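Side-chain contacts in YPM (Yersinia pseudotuberculosis, PDB 1PM4), which is a bacterial superantigen toxin with a jelly-roll fold, a mitogen that probably stimulates T cells outside normal antigen recognition: residues V19-N24 / S96-D101; M47-L52 / K70-E75; S83-I88 / D112-C117. All coordinates share one frame; numbering follows the deposited sequence.

Contact 1: residues V19-N24 / S96-D101; sequences VCIIGN and SNYSLD
V19 and I21 on strand 18-23 meet Y98 and L100 on strand 96-103 across the interior of the protein, and van der Waals contact accounts for the whole interface. Around the aromatic ring, the side chains of V19 and Y98 cross at about a right angle, with V19 CG1 lying 3.9 Å from Y98 OH and a little farther from Y98 CZ. The phenol thus presents its hydroxyl end to a methyl group. I21 CD1 approaches the same ring obliquely and comes within 4.4 Å of Y98 CE1. Y98 can offer this end because its CG stands between the backbone N and the carbonyl carbon (chi1 73°), which lays the ring across the gap toward strand 18-23.

The two strands belong to different four-stranded antiparallel sheets of the jelly roll: 18-23 is an outermost strand of its sheet within the chain, whereas 96-103 runs inside the other. The pieces 19-23 and 96-101 face each other with axes 10.7 Å apart and chain directions only 20° from parallel, a spacing that side chains must fill.

The aliphatic pair spans this gap tip to tip. I21 extends fully past CG1 (chi2 178°), and its CD1 ends 4.1 Å from L100 CD2. Additional apolar cover comes from I13 on V19, Y9 on I21 and I88 on Y98.

Hydrogen bonds serve the outward faces and the ends of the segments. N97 OD1 accepts from T41 N and D101 OD1 pairs with T8 OG1, while N24 ND2 reaches both L82 O and K28 O. Backbone bonds from V19, I21 and G23 to I88, W86 and W84 fix strand 18-23 beside strand 84-90, with the side chain of C20 turned to the opposite side of the sheet from V19 and I21.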
ATOM      1  N   VAL A  19       4.136  -8.259 -18.886  1.00 10.35           N
ATOM      2  CA  VAL A  19       4.079  -9.703 -18.723  1.00  9.80           C
ATOM      3  C   VAL A  19       3.606  -9.964 -17.307  1.00 10.13           C
ATOM      4  O   VAL A  19       4.125  -9.338 -16.369  1.00  9.61           O
ATOM      5  CB  VAL A  19       5.484 -10.321 -18.932  1.00 10.07           C
ATOM      6  CG1 VAL A  19       5.474 -11.776 -18.488  1.00 12.13           C
ATOM      7  CG2 VAL A  19       5.924 -10.253 -20.410  1.00 11.77           C
ATOM      8  N   CYS A  20       2.583 -10.834 -17.141  1.00  8.80           N
ATOM      9  CA  CYS A  20       2.065 -11.160 -15.835  1.00  8.48           C
ATOM     10  C   CYS A  20       2.301 -12.630 -15.498  1.00  8.12           C
ATOM     11  O   CYS A  20       2.086 -13.521 -16.364  1.00  9.76           O
ATOM     12  CB  CYS A  20       0.569 -10.842 -15.742  1.00  8.38           C
ATOM     13  SG  CYS A  20       0.206  -9.110 -15.541  1.00  9.22           S
ATOM     14  N   ILE A  21       2.736 -12.855 -14.268  1.00  7.98           N
ATOM     15  CA  ILE A  21       3.096 -14.166 -13.768  1.00  9.39           C
ATOM     16  C   ILE A  21       2.236 -14.414 -12.532  1.00 10.06           C
ATOM     17  O   ILE A  21       2.192 -13.608 -11.599  1.00 10.20           O
ATOM     18  CB  ILE A  21       4.625 -14.256 -13.483  1.00  8.17           C
ATOM     19  CG1 ILE A  21       5.383 -14.073 -14.802  1.00 10.01           C
ATOM     20  CG2 ILE A  21       4.984 -15.623 -12.811  1.00 11.38           C
ATOM     21  CD1 ILE A  21       6.837 -14.100 -14.669  1.00 11.19           C
ATOM     22  N   ILE A  22       1.491 -15.510 -12.569  1.00 10.45           N
ATOM     23  CA  ILE A  22       0.591 -15.826 -11.465  1.00 11.14           C
ATOM     24  C   ILE A  22       1.266 -16.790 -10.434  1.00 11.69           C
ATOM     25  O   ILE A  22       2.044 -17.641 -10.779  1.00 13.18           O
ATOM     26  CB  ILE A  22      -0.723 -16.421 -12.002  1.00 11.96           C
ATOM     27  CG1 ILE A  22      -1.771 -16.550 -10.913  1.00 14.08           C
ATOM     28  CG2 ILE A  22      -0.524 -17.732 -12.588  1.00 10.90           C
ATOM     29  CD1 ILE A  22      -3.187 -16.570 -11.563  1.00 17.58           C
ATOM     30  N   GLY A  23       0.863 -16.622  -9.208  1.00 13.41           N
ATOM     31  CA  GLY A  23       1.303 -17.465  -8.095  1.00 15.62           C
ATOM     32  C   GLY A  23       0.112 -17.976  -7.340  1.00 16.66           C
ATOM     33  O   GLY A  23      -0.917 -17.300  -7.244  1.00 15.17           O
ATOM     34  N   ASN A  24       0.292 -19.152  -6.749  1.00 18.75           N
ATOM     35  CA  ASN A  24      -0.749 -19.800  -5.962  1.00 21.47           C
ATOM     36  C   ASN A  24      -2.095 -19.858  -6.698  1.00 22.91           C
ATOM     37  O   ASN A  24      -3.112 -19.430  -6.171  1.00 20.72           O
ATOM     38  CB  ASN A  24      -0.912 -19.114  -4.613  1.00 21.48           C
ATOM     39  CG  ASN A  24      -1.839 -19.881  -3.712  1.00 22.44           C
ATOM     40  OD1 ASN A  24      -1.858 -21.098  -3.792  1.00 29.79           O
ATOM     41  ND2 ASN A  24      -2.605 -19.203  -2.880  1.00 20.96           N
ATOM     42  N   SER A  96      14.135  -6.188 -23.776  1.00 10.34           N
ATOM     43  CA  SER A  96      15.064  -6.511 -22.704  1.00 11.99           C
ATOM     44  C   SER A  96      14.877  -7.898 -22.104  1.00 12.40           C
ATOM     45  O   SER A  96      13.756  -8.363 -21.971  1.00 10.96           O
ATOM     46  CB  SER A  96      14.869  -5.524 -21.557  1.00 12.21           C
ATOM     47  OG  SER A  96      14.962  -4.158 -21.965  1.00 17.97           O
ATOM     48  N   ASN A  97      15.980  -8.521 -21.669  1.00 10.77           N
ATOM     49  CA  ASN A  97      15.881  -9.689 -20.790  1.00  9.87           C
ATOM     50  C   ASN A  97      15.166  -9.285 -19.507  1.00 10.02           C
ATOM     51  O   ASN A  97      15.291  -8.137 -19.045  1.00  9.65           O
ATOM     52  CB  ASN A  97      17.311 -10.145 -20.417  1.00 10.27           C
ATOM     53  CG  ASN A  97      17.366 -11.026 -19.171  1.00 11.21           C
ATOM     54  OD1 ASN A  97      17.541 -10.554 -18.001  1.00  9.94           O
ATOM     55  ND2 ASN A  97      17.214 -12.367 -19.410  1.00 14.91           N
ATOM     56  N   TYR A  98      14.445 -10.220 -18.912  1.00  7.79           N
ATOM     57  CA  TYR A  98      14.092 -10.088 -17.492  1.00  7.92           C
ATOM     58  C   TYR A  98      14.334 -11.384 -16.730  1.00  8.10           C
ATOM     59  O   TYR A  98      14.389 -12.475 -17.323  1.00  7.18           O
ATOM     60  CB  TYR A  98      12.630  -9.653 -17.333  1.00  6.64           C
ATOM     61  CG  TYR A  98      11.617 -10.764 -17.641  1.00  7.27           C
ATOM     62  CD1 TYR A  98      11.160 -11.624 -16.673  1.00  7.73           C
ATOM     63  CD2 TYR A  98      11.057 -10.876 -18.916  1.00  8.38           C
ATOM     64  CE1 TYR A  98      10.314 -12.647 -16.982  1.00 10.36           C
ATOM     65  CE2 TYR A  98      10.136 -11.829 -19.208  1.00  8.05           C
ATOM     66  CZ  TYR A  98       9.728 -12.721 -18.211  1.00  9.24           C
ATOM     67  OH  TYR A  98       8.812 -13.754 -18.514  1.00 10.54           O
ATOM     68  N   SER A  99      14.492 -11.263 -15.435  1.00  8.14           N
ATOM     69  CA  SER A  99      14.412 -12.393 -14.536  1.00  9.60           C
ATOM     70  C   SER A  99      13.654 -11.938 -13.303  1.00  9.70           C
ATOM     71  O   SER A  99      13.861 -10.836 -12.786  1.00 11.93           O
ATOM     72  CB  SER A  99      15.796 -13.016 -14.201  1.00 12.94           C
ATOM     73  OG  SER A  99      16.637 -12.142 -13.456  1.00 15.89           O
ATOM     74  N   LEU A 100      12.736 -12.764 -12.838  1.00  7.97           N
ATOM     75  CA  LEU A 100      11.944 -12.438 -11.649  1.00  8.38           C
ATOM     76  C   LEU A 100      12.221 -13.582 -10.646  1.00  9.58           C
ATOM     77  O   LEU A 100      11.844 -14.720 -10.908  1.00  9.16           O
ATOM     78  CB  LEU A 100      10.483 -12.450 -12.019  1.00 10.05           C
ATOM     79  CG  LEU A 100       9.575 -12.050 -10.865  1.00  9.63           C
ATOM     80  CD1 LEU A 100       9.722 -10.606 -10.492  1.00 12.64           C
ATOM     81  CD2 LEU A 100       8.114 -12.385 -11.122  1.00 11.01           C
ATOM     82  N   ASP A 101      12.813 -13.255  -9.532  1.00  8.48           N
ATOM     83  CA  ASP A 101      12.898 -14.160  -8.415  1.00 10.31           C
ATOM     84  C   ASP A 101      11.657 -13.952  -7.580  1.00 11.50           C
ATOM     85  O   ASP A 101      11.338 -12.810  -7.215  1.00 13.34           O
ATOM     86  CB  ASP A 101      14.081 -13.852  -7.562  1.00 10.75           C
ATOM     87  CG  ASP A 101      15.386 -13.956  -8.260  1.00 14.24           C
ATOM     88  OD1 ASP A 101      15.539 -14.578  -9.329  1.00 15.03           O
ATOM     89  OD2 ASP A 101      16.353 -13.322  -7.780  1.00 19.60           O
TER

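Contact 2: residues M47-L52 / K70-E75; sequences MTLILL and KPLKYE
L51 and L72 make the tightest contact between strands 47-54 and 72-78, which lie in opposite sheets of the jelly-roll sandwich. L51 CD2 sits 3.6 Å from L72 CD2. The fork of L72 also closes on the base of the L51 side chain, with L72 CD2 at 3.7 Å and L72 CD1 at 4.0 Å from L51 CB. Both branches of one leucine are therefore used against the other.

On one flank, L49 crosses L72 at a slant: L49 CD2 is 4.1 Å from L72 CD1, and L72 CD1 also rests 3.9 Å from L49 O. On the other, L51 CD2 touches Y74 CB at 3.9 Å and comes up to the root of the phenol ring obliquely. L51 and Y74 cross at about a right angle; the leucine meets the tyrosine at CB and CG, and the hydroxyl lies farther on.

L72 CG is anti to the backbone N (chi1 -162°), a torsion that raises both methyls toward 47-52, whose axis passes 9.0 Å from that of 72-75. W86 packs on both L51 and L72, W84 adds to the cover of L51, and A36 and L100 close around L49. Backbone bonds of L49 and L51 to N66 and I63 on one side, and of I50 to K87 on the other, place strand 47-54 within its sheet. Farther out, strand 72-78 is the outermost of its own sheet within the chain and meets another copy of the protein, where E75 N donates to E62 OE1 of the second subunit.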
ATOM      1  N   MET A  47      12.112  -0.887 -15.703  1.00  9.14           N
ATOM      2  CA  MET A  47      10.916  -1.733 -15.523  1.00  8.16           C
ATOM      3  C   MET A  47      10.312  -1.538 -14.135  1.00  9.74           C
ATOM      4  O   MET A  47      10.970  -1.090 -13.168  1.00 12.21           O
ATOM      5  CB  MET A  47      11.283  -3.224 -15.669  1.00  7.14           C
ATOM      6  CG  MET A  47      11.909  -3.506 -16.994  1.00  7.25           C
ATOM      7  SD  MET A  47      12.257  -5.341 -17.027  1.00 12.98           S
ATOM      8  CE  MET A  47      13.284  -5.383 -18.436  1.00 16.60           C
ATOM      9  N   THR A  48       9.018  -1.792 -14.070  1.00  6.97           N
ATOM     10  CA  THR A  48       8.283  -1.747 -12.840  1.00  9.21           C
ATOM     11  C   THR A  48       7.664  -3.062 -12.538  1.00  9.01           C
ATOM     12  O   THR A  48       7.165  -3.717 -13.422  1.00  5.98           O
ATOM     13  CB  THR A  48       7.204  -0.595 -12.952  1.00  9.90           C
ATOM     14  OG1 THR A  48       7.868   0.671 -13.155  1.00  8.40           O
ATOM     15  CG2 THR A  48       6.401  -0.450 -11.653  1.00  9.51           C
ATOM     16  N   LEU A  49       7.741  -3.444 -11.277  1.00  7.89           N
ATOM     17  CA  LEU A  49       7.091  -4.650 -10.783  1.00  8.66           C
ATOM     18  C   LEU A  49       5.916  -4.264  -9.882  1.00  9.32           C
ATOM     19  O   LEU A  49       6.089  -3.530  -8.894  1.00 10.33           O
ATOM     20  CB  LEU A  49       8.087  -5.414  -9.944  1.00  9.17           C
ATOM     21  CG  LEU A  49       7.579  -6.703  -9.324  1.00 10.30           C
ATOM     22  CD1 LEU A  49       7.195  -7.774 -10.349  1.00 10.83           C
ATOM     23  CD2 LEU A  49       8.612  -7.339  -8.348  1.00 11.72           C
ATOM     24  N   ILE A  50       4.762  -4.811 -10.199  1.00  8.39           N
ATOM     25  CA  ILE A  50       3.549  -4.521  -9.455  1.00  9.47           C
ATOM     26  C   ILE A  50       2.987  -5.834  -8.935  1.00  9.88           C
ATOM     27  O   ILE A  50       2.857  -6.801  -9.676  1.00  9.58           O
ATOM     28  CB  ILE A  50       2.515  -3.837 -10.338  1.00  9.48           C
ATOM     29  CG1 ILE A  50       3.099  -2.605 -10.990  1.00 10.23           C
ATOM     30  CG2 ILE A  50       1.289  -3.471  -9.503  1.00 11.66           C
ATOM     31  CD1 ILE A  50       2.221  -2.070 -12.142  1.00 16.54           C
ATOM     32  N   LEU A  51       2.726  -5.898  -7.626  1.00 10.32           N
ATOM     33  CA  LEU A  51       2.019  -6.990  -6.991  1.00 11.55           C
ATOM     34  C   LEU A  51       0.528  -6.717  -6.969  1.00 11.05           C
ATOM     35  O   LEU A  51       0.064  -5.679  -6.439  1.00 10.35           O
ATOM     36  CB  LEU A  51       2.573  -7.213  -5.556  1.00 11.17           C
ATOM     37  CG  LEU A  51       1.797  -8.276  -4.730  1.00 11.65           C
ATOM     38  CD1 LEU A  51       1.687  -9.707  -5.391  1.00 11.39           C
ATOM     39  CD2 LEU A  51       2.355  -8.363  -3.363  1.00 14.66           C
ATOM     40  N   LEU A  52      -0.225  -7.606  -7.625  1.00 11.54           N
ATOM     41  CA  LEU A  52      -1.667  -7.551  -7.577  1.00 13.52           C
ATOM     42  C   LEU A  52      -2.228  -8.716  -6.773  1.00 14.99           C
ATOM     43  O   LEU A  52      -1.689  -9.849  -6.822  1.00 15.42           O
ATOM     44  CB  LEU A  52      -2.206  -7.567  -8.962  1.00 13.64           C
ATOM     45  CG  LEU A  52      -1.569  -6.580  -9.970  1.00 14.37           C
ATOM     46  CD1 LEU A  52      -1.838  -7.165 -11.320  1.00 17.57           C
ATOM     47  CD2 LEU A  52      -2.202  -5.320  -9.815  1.00 16.90           C
ATOM     48  N   LYS A  70      14.656  -3.566  -6.864  1.00  9.78           N
ATOM     49  CA  LYS A  70      14.163  -3.312  -5.519  1.00 11.69           C
ATOM     50  C   LYS A  70      13.194  -4.406  -5.061  1.00 11.36           C
ATOM     51  O   LYS A  70      12.143  -4.529  -5.622  1.00 10.46           O
ATOM     52  CB  LYS A  70      13.441  -1.955  -5.483  1.00 12.22           C
ATOM     53  CG  LYS A  70      14.295  -0.854  -5.924  1.00 17.35           C
ATOM     54  CD  LYS A  70      15.290  -0.455  -4.882  1.00 22.02           C
ATOM     55  N   PRO A  71      13.517  -5.180  -4.047  1.00 12.79           N
ATOM     56  CA  PRO A  71      12.584  -6.246  -3.638  1.00 14.79           C
ATOM     57  C   PRO A  71      11.281  -5.739  -3.055  1.00 14.75           C
ATOM     58  O   PRO A  71      11.224  -4.651  -2.457  1.00 15.52           O
ATOM     59  CB  PRO A  71      13.379  -7.130  -2.658  1.00 16.40           C
ATOM     60  CG  PRO A  71      14.723  -6.522  -2.557  1.00 18.54           C
ATOM     61  CD  PRO A  71      14.839  -5.267  -3.388  1.00 15.11           C
ATOM     62  N   LEU A  72      10.229  -6.503  -3.326  1.00 13.09           N
ATOM     63  CA  LEU A  72       8.882  -6.287  -2.898  1.00 13.48           C
ATOM     64  C   LEU A  72       8.599  -7.393  -1.903  1.00 13.37           C
ATOM     65  O   LEU A  72       8.724  -8.578  -2.249  1.00 12.43           O
ATOM     66  CB  LEU A  72       7.974  -6.448  -4.075  1.00 15.19           C
ATOM     67  CG  LEU A  72       6.576  -5.919  -4.077  1.00 20.07           C
ATOM     68  CD1 LEU A  72       6.199  -5.567  -5.547  1.00 20.44           C
ATOM     69  CD2 LEU A  72       5.599  -6.896  -3.409  1.00 24.55           C
ATOM     70  N   LYS A  73       8.229  -7.011  -0.697  1.00 12.23           N
ATOM     71  CA  LYS A  73       7.835  -7.971   0.348  1.00 13.24           C
ATOM     72  C   LYS A  73       6.480  -7.601   0.862  1.00 12.38           C
ATOM     73  O   LYS A  73       6.193  -6.400   1.010  1.00 12.46           O
ATOM     74  CB  LYS A  73       8.803  -7.918   1.513  1.00 13.54           C
ATOM     75  CG  LYS A  73      10.215  -8.198   1.160  1.00 17.07           C
ATOM     76  CD  LYS A  73      11.039  -8.496   2.380  1.00 22.59           C
ATOM     77  CE  LYS A  73      12.506  -8.486   2.052  1.00 22.19           C
ATOM     78  NZ  LYS A  73      13.339  -8.700   3.215  1.00 26.59           N
ATOM     79  N   TYR A  74       5.676  -8.622   1.162  1.00 12.42           N
ATOM     80  CA  TYR A  74       4.302  -8.434   1.639  1.00 12.45           C
ATOM     81  C   TYR A  74       3.829  -9.632   2.462  1.00 11.47           C
ATOM     82  O   TYR A  74       3.908 -10.747   2.025  1.00 13.49           O
ATOM     83  CB  TYR A  74       3.365  -8.228   0.440  1.00 13.36           C
ATOM     84  CG  TYR A  74       1.896  -8.266   0.774  1.00 12.01           C
ATOM     85  CD1 TYR A  74       1.241  -7.170   1.252  1.00 17.96           C
ATOM     86  CD2 TYR A  74       1.210  -9.440   0.630  1.00 17.68           C
ATOM     87  CE1 TYR A  74      -0.111  -7.272   1.594  1.00 19.43           C
ATOM     88  CE2 TYR A  74      -0.116  -9.545   0.949  1.00 22.19           C
ATOM     89  CZ  TYR A  74      -0.759  -8.481   1.435  1.00 20.93           C
ATOM     90  OH  TYR A  74      -2.122  -8.679   1.696  1.00 30.09           O
ATOM     91  N   GLU A  75       3.310  -9.397   3.663  1.00 10.64           N
ATOM     92  CA  GLU A  75       2.891 -10.464   4.532  1.00 11.38           C
ATOM     93  C   GLU A  75       1.422 -10.563   4.519  1.00 11.74           C
ATOM     94  O   GLU A  75       0.768  -9.580   4.754  1.00 10.78           O
ATOM     95  CB  GLU A  75       3.270 -10.199   6.025  1.00 11.77           C
ATOM     96  CG  GLU A  75       4.693  -9.948   6.285  1.00 14.33           C
ATOM     97  CD  GLU A  75       5.119 -10.130   7.718  1.00 10.22           C
ATOM     98  OE1 GLU A  75       4.315 -10.367   8.586  1.00 16.15           O
ATOM     99  OE2 GLU A  75       6.277  -9.965   7.875  1.00 18.71           O
TER

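Contact 3: residues S83-I88 / D112-C117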
ATOM      1  N   SER A  83      -4.786 -15.951  -4.795  1.00 24.81           N
ATOM      2  CA  SER A  83      -3.723 -15.941  -5.764  1.00 21.63           C
ATOM      3  C   SER A  83      -3.225 -14.535  -5.892  1.00 18.35           C
ATOM      4  O   SER A  83      -3.847 -13.538  -5.479  1.00 17.62           O
ATOM      5  CB  SER A  83      -4.148 -16.568  -7.104  1.00 23.12           C
ATOM      6  OG  SER A  83      -5.220 -15.869  -7.646  1.00 23.99           O
ATOM      7  N   TRP A  84      -2.049 -14.441  -6.478  1.00 15.23           N
ATOM      8  CA  TRP A  84      -1.435 -13.139  -6.656  1.00 14.40           C
ATOM      9  C   TRP A  84      -0.895 -13.125  -8.056  1.00 12.51           C
ATOM     10  O   TRP A  84      -0.652 -14.186  -8.637  1.00  9.53           O
ATOM     11  CB  TRP A  84      -0.321 -12.941  -5.624  1.00 15.12           C
ATOM     12  CG  TRP A  84       0.739 -13.917  -5.592  1.00 14.44           C
ATOM     13  CD1 TRP A  84       1.838 -13.933  -6.358  1.00 16.25           C
ATOM     14  CD2 TRP A  84       0.868 -15.040  -4.671  1.00 14.47           C
ATOM     15  NE1 TRP A  84       2.648 -14.978  -6.010  1.00 16.96           N
ATOM     16  CE2 TRP A  84       2.083 -15.685  -4.977  1.00 16.33           C
ATOM     17  CE3 TRP A  84       0.082 -15.533  -3.618  1.00 18.72           C
ATOM     18  CZ2 TRP A  84       2.544 -16.852  -4.292  1.00 17.00           C
ATOM     19  CZ3 TRP A  84       0.522 -16.684  -2.913  1.00 18.21           C
ATOM     20  CH2 TRP A  84       1.749 -17.325  -3.257  1.00 18.20           C
ATOM     21  N   ILE A  85      -0.682 -11.929  -8.571  1.00 11.43           N
ATOM     22  CA  ILE A  85       0.026 -11.700  -9.833  1.00 11.48           C
ATOM     23  C   ILE A  85       1.134 -10.697  -9.667  1.00  9.72           C
ATOM     24  O   ILE A  85       0.988  -9.604  -9.043  1.00 10.40           O
ATOM     25  CB  ILE A  85      -0.948 -11.215 -10.882  1.00 12.50           C
ATOM     26  CG1 ILE A  85      -1.811 -12.377 -11.324  1.00 14.88           C
ATOM     27  CG2 ILE A  85      -0.238 -10.574 -12.161  1.00 13.28           C
ATOM     28  CD1 ILE A  85      -2.965 -11.848 -12.145  1.00 19.37           C
ATOM     29  N   TRP A  86       2.274 -11.063 -10.225  1.00  9.05           N
ATOM     30  CA  TRP A  86       3.373 -10.170 -10.453  1.00  8.77           C
ATOM     31  C   TRP A  86       3.248  -9.604 -11.884  1.00  9.36           C
ATOM     32  O   TRP A  86       3.316 -10.359 -12.840  1.00 12.19           O
ATOM     33  CB  TRP A  86       4.681 -10.949 -10.382  1.00  9.32           C
ATOM     34  CG  TRP A  86       4.849 -11.664  -9.082  1.00  9.24           C
ATOM     35  CD1 TRP A  86       4.912 -13.024  -8.944  1.00 11.18           C
ATOM     36  CD2 TRP A  86       5.155 -11.108  -7.792  1.00  9.89           C
ATOM     37  NE1 TRP A  86       5.068 -13.345  -7.626  1.00 12.82           N
ATOM     38  CE2 TRP A  86       5.263 -12.221  -6.884  1.00  9.16           C
ATOM     39  CE3 TRP A  86       5.249  -9.837  -7.275  1.00 11.16           C
ATOM     40  CZ2 TRP A  86       5.489 -12.073  -5.561  1.00 10.91           C
ATOM     41  CZ3 TRP A  86       5.451  -9.686  -5.884  1.00 14.20           C
ATOM     42  CH2 TRP A  86       5.602 -10.817  -5.049  1.00 13.22           C
ATOM     43  N   LYS A  87       3.032  -8.305 -12.006  1.00  9.04           N
ATOM     44  CA  LYS A  87       3.025  -7.672 -13.305  1.00  8.13           C
ATOM     45  C   LYS A  87       4.330  -6.925 -13.551  1.00  8.16           C
ATOM     46  O   LYS A  87       4.716  -6.079 -12.747  1.00  7.76           O
ATOM     47  CB  LYS A  87       1.872  -6.674 -13.361  1.00 10.15           C
ATOM     48  CG  LYS A  87       1.798  -5.882 -14.597  1.00  8.95           C
ATOM     49  CD  LYS A  87       0.456  -5.135 -14.744  1.00  9.42           C
ATOM     50  CE  LYS A  87       0.404  -4.385 -15.984  1.00  9.09           C
ATOM     51  NZ  LYS A  87      -0.810  -3.411 -16.108  1.00 10.83           N
ATOM     52  N   ILE A  88       4.978  -7.264 -14.626  1.00  8.04           N
ATOM     53  CA  ILE A  88       6.229  -6.676 -15.081  1.00  7.88           C
ATOM     54  C   ILE A  88       5.875  -5.752 -16.221  1.00  7.46           C
ATOM     55  O   ILE A  88       5.379  -6.209 -17.277  1.00  9.06           O
ATOM     56  CB  ILE A  88       7.234  -7.760 -15.619  1.00  7.51           C
ATOM     57  CG1 ILE A  88       7.567  -8.767 -14.482  1.00  9.19           C
ATOM     58  CG2 ILE A  88       8.506  -7.123 -16.099  1.00  7.53           C
ATOM     59  CD1 ILE A  88       8.159 -10.095 -14.949  1.00 12.61           C
ATOM     60  N   ASP A 112       2.480 -20.570 -15.344  1.00 13.97           N
ATOM     61  CA  ASP A 112       2.487 -19.432 -14.440  1.00 12.43           C
ATOM     62  C   ASP A 112       2.565 -18.134 -15.251  1.00 10.81           C
ATOM     63  O   ASP A 112       2.153 -17.123 -14.757  1.00 10.40           O
ATOM     64  CB  ASP A 112       3.652 -19.469 -13.429  1.00 12.00           C
ATOM     65  CG  ASP A 112       3.644 -20.694 -12.509  1.00 16.45           C
ATOM     66  OD1 ASP A 112       2.577 -21.393 -12.340  1.00 15.22           O
ATOM     67  OD2 ASP A 112       4.672 -21.022 -11.868  1.00 16.01           O
ATOM     68  N   VAL A 113       3.191 -18.187 -16.424  1.00 11.59           N
ATOM     69  CA  VAL A 113       3.295 -17.017 -17.323  1.00 11.80           C
ATOM     70  C   VAL A 113       1.975 -16.871 -18.033  1.00 11.98           C
ATOM     71  O   VAL A 113       1.588 -17.703 -18.868  1.00 12.37           O
ATOM     72  CB  VAL A 113       4.466 -17.111 -18.313  1.00 11.53           C
ATOM     73  CG1 VAL A 113       4.567 -15.806 -19.079  1.00 14.79           C
ATOM     74  CG2 VAL A 113       5.760 -17.308 -17.529  1.00 13.84           C
ATOM     75  N   LEU A 114       1.229 -15.861 -17.627  1.00 11.31           N
ATOM     76  CA  LEU A 114      -0.095 -15.611 -18.163  1.00  9.88           C
ATOM     77  C   LEU A 114      -0.023 -15.107 -19.580  1.00 11.79           C
ATOM     78  O   LEU A 114       0.930 -14.403 -20.006  1.00 11.98           O
ATOM     79  CB  LEU A 114      -0.850 -14.568 -17.322  1.00 10.56           C
ATOM     80  CG  LEU A 114      -1.116 -15.033 -15.895  1.00  9.21           C
ATOM     81  CD1 LEU A 114      -1.806 -13.889 -15.200  1.00 13.56           C
ATOM     82  CD2 LEU A 114      -1.952 -16.386 -15.802  1.00 12.38           C
ATOM     83  N   THR A 115      -1.035 -15.459 -20.353  1.00 11.93           N
ATOM     84  CA  THR A 115      -1.117 -14.895 -21.678  1.00 12.83           C
ATOM     85  C   THR A 115      -1.569 -13.469 -21.654  1.00 12.85           C
ATOM     86  O   THR A 115      -1.329 -12.728 -22.611  1.00 15.41           O
ATOM     87  CB  THR A 115      -2.073 -15.682 -22.619  1.00 13.16           C
ATOM     88  OG1 THR A 115      -3.397 -15.666 -22.079  1.00 13.91           O
ATOM     89  CG2 THR A 115      -1.688 -17.069 -22.764  1.00 15.09           C
ATOM     90  N   LYS A 116      -2.230 -13.060 -20.580  1.00 12.81           N
ATOM     91  CA  LYS A 116      -2.734 -11.733 -20.471  1.00 14.80           C
ATOM     92  C   LYS A 116      -2.768 -11.209 -19.053  1.00 13.87           C
ATOM     93  O   LYS A 116      -2.982 -11.985 -18.118  1.00 15.12           O
ATOM     94  CB  LYS A 116      -4.107 -11.662 -21.119  1.00 14.89           C
ATOM     95  CG  LYS A 116      -5.234 -12.262 -20.336  1.00 20.54           C
ATOM     96  CD  LYS A 116      -6.638 -11.805 -21.042  1.00 26.12           C
ATOM     97  CE  LYS A 116      -6.968 -10.277 -20.799  1.00 27.15           C
ATOM     98  NZ  LYS A 116      -6.906  -9.325 -22.046  1.00 28.11           N
ATOM     99  N   CYS A 117      -2.508  -9.918 -18.858  1.00 12.54           N
ATOM    100  CA  CYS A 117      -2.627  -9.328 -17.550  1.00 12.45           C
ATOM    101  C   CYS A 117      -4.091  -8.937 -17.330  1.00 14.88           C
ATOM    102  O   CYS A 117      -4.813  -8.645 -18.286  1.00 13.49           O
ATOM    103  CB  CYS A 117      -1.806  -8.025 -17.471  1.00 14.59           C
ATOM    104  SG  CYS A 117      -0.032  -8.354 -17.370  1.00 11.34           S
TER
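The strand that sets I85 against L114 turns two indoles the other way: W84 CD1 lies 3.4 Å above one face of the W86 ring, offset toward its rim. These tryptophans project from the inner face of strand 84-90. L100 and A102 of the opposing sheet pack on W86, while L34 packs on W84. I85 and K87 take the outer face, where L114 and C117 reach them.

I85 CD1 is 3.9 Å from L114 CD1, and the two side chains cross at about a right angle. Because I85 CG1 continues almost straight (chi2 168°), its terminal methyl stands clear of the backbone, and L114 CD1 also lies near I85 CG1. The neighbouring contact is between a lysine stem and a sulfur: K87 CG and K87 CD lie 4.1 Å and 4.2 Å from C117 SG. The stem of K87 is extended, so its aliphatic part passes alongside the sulfur and carries the ammonium beyond it. There K87 NZ forms a salt bridge with E75 OE1 of the third subunit, with a long, weak ion pair to E18 OE1 in its own chain.

C20 also packs on I85 and K87. D112, the first residue of 112-117, is gripped by K25 NZ, by Y9 OH and by the backbone N of E109. The C-terminal segment runs beside strand 18-23, an edge of this jelly-roll sheet, backbone-bonded to C20 and I22, then turns over the outer face to put L114 on I85 and C117 on K87, where the disulfide from C117 SG to C20 SG pins it.

How the contacts relate
From the N terminus, strand 18-23 opens contact 1, whose partner arrives only at 96-101, closing a loop of 71 residues. Contact 2 is nested inside that loop: 47-52 meets 70-75 after a short excursion through strand 59-67. Contact 3 opens at 83-88, still within the loop, and closes at 112-117 beyond it, so contacts 1 and 3 cross while 2 and 3 follow in series. Contacts 1 and 2 each join the two sheets and touch through L49 and L100. Contact 3 brings the C-terminal loop along the border and outer face of one sheet, with the disulfide linking its segment 112-117 to segment 19-24 of contact 1.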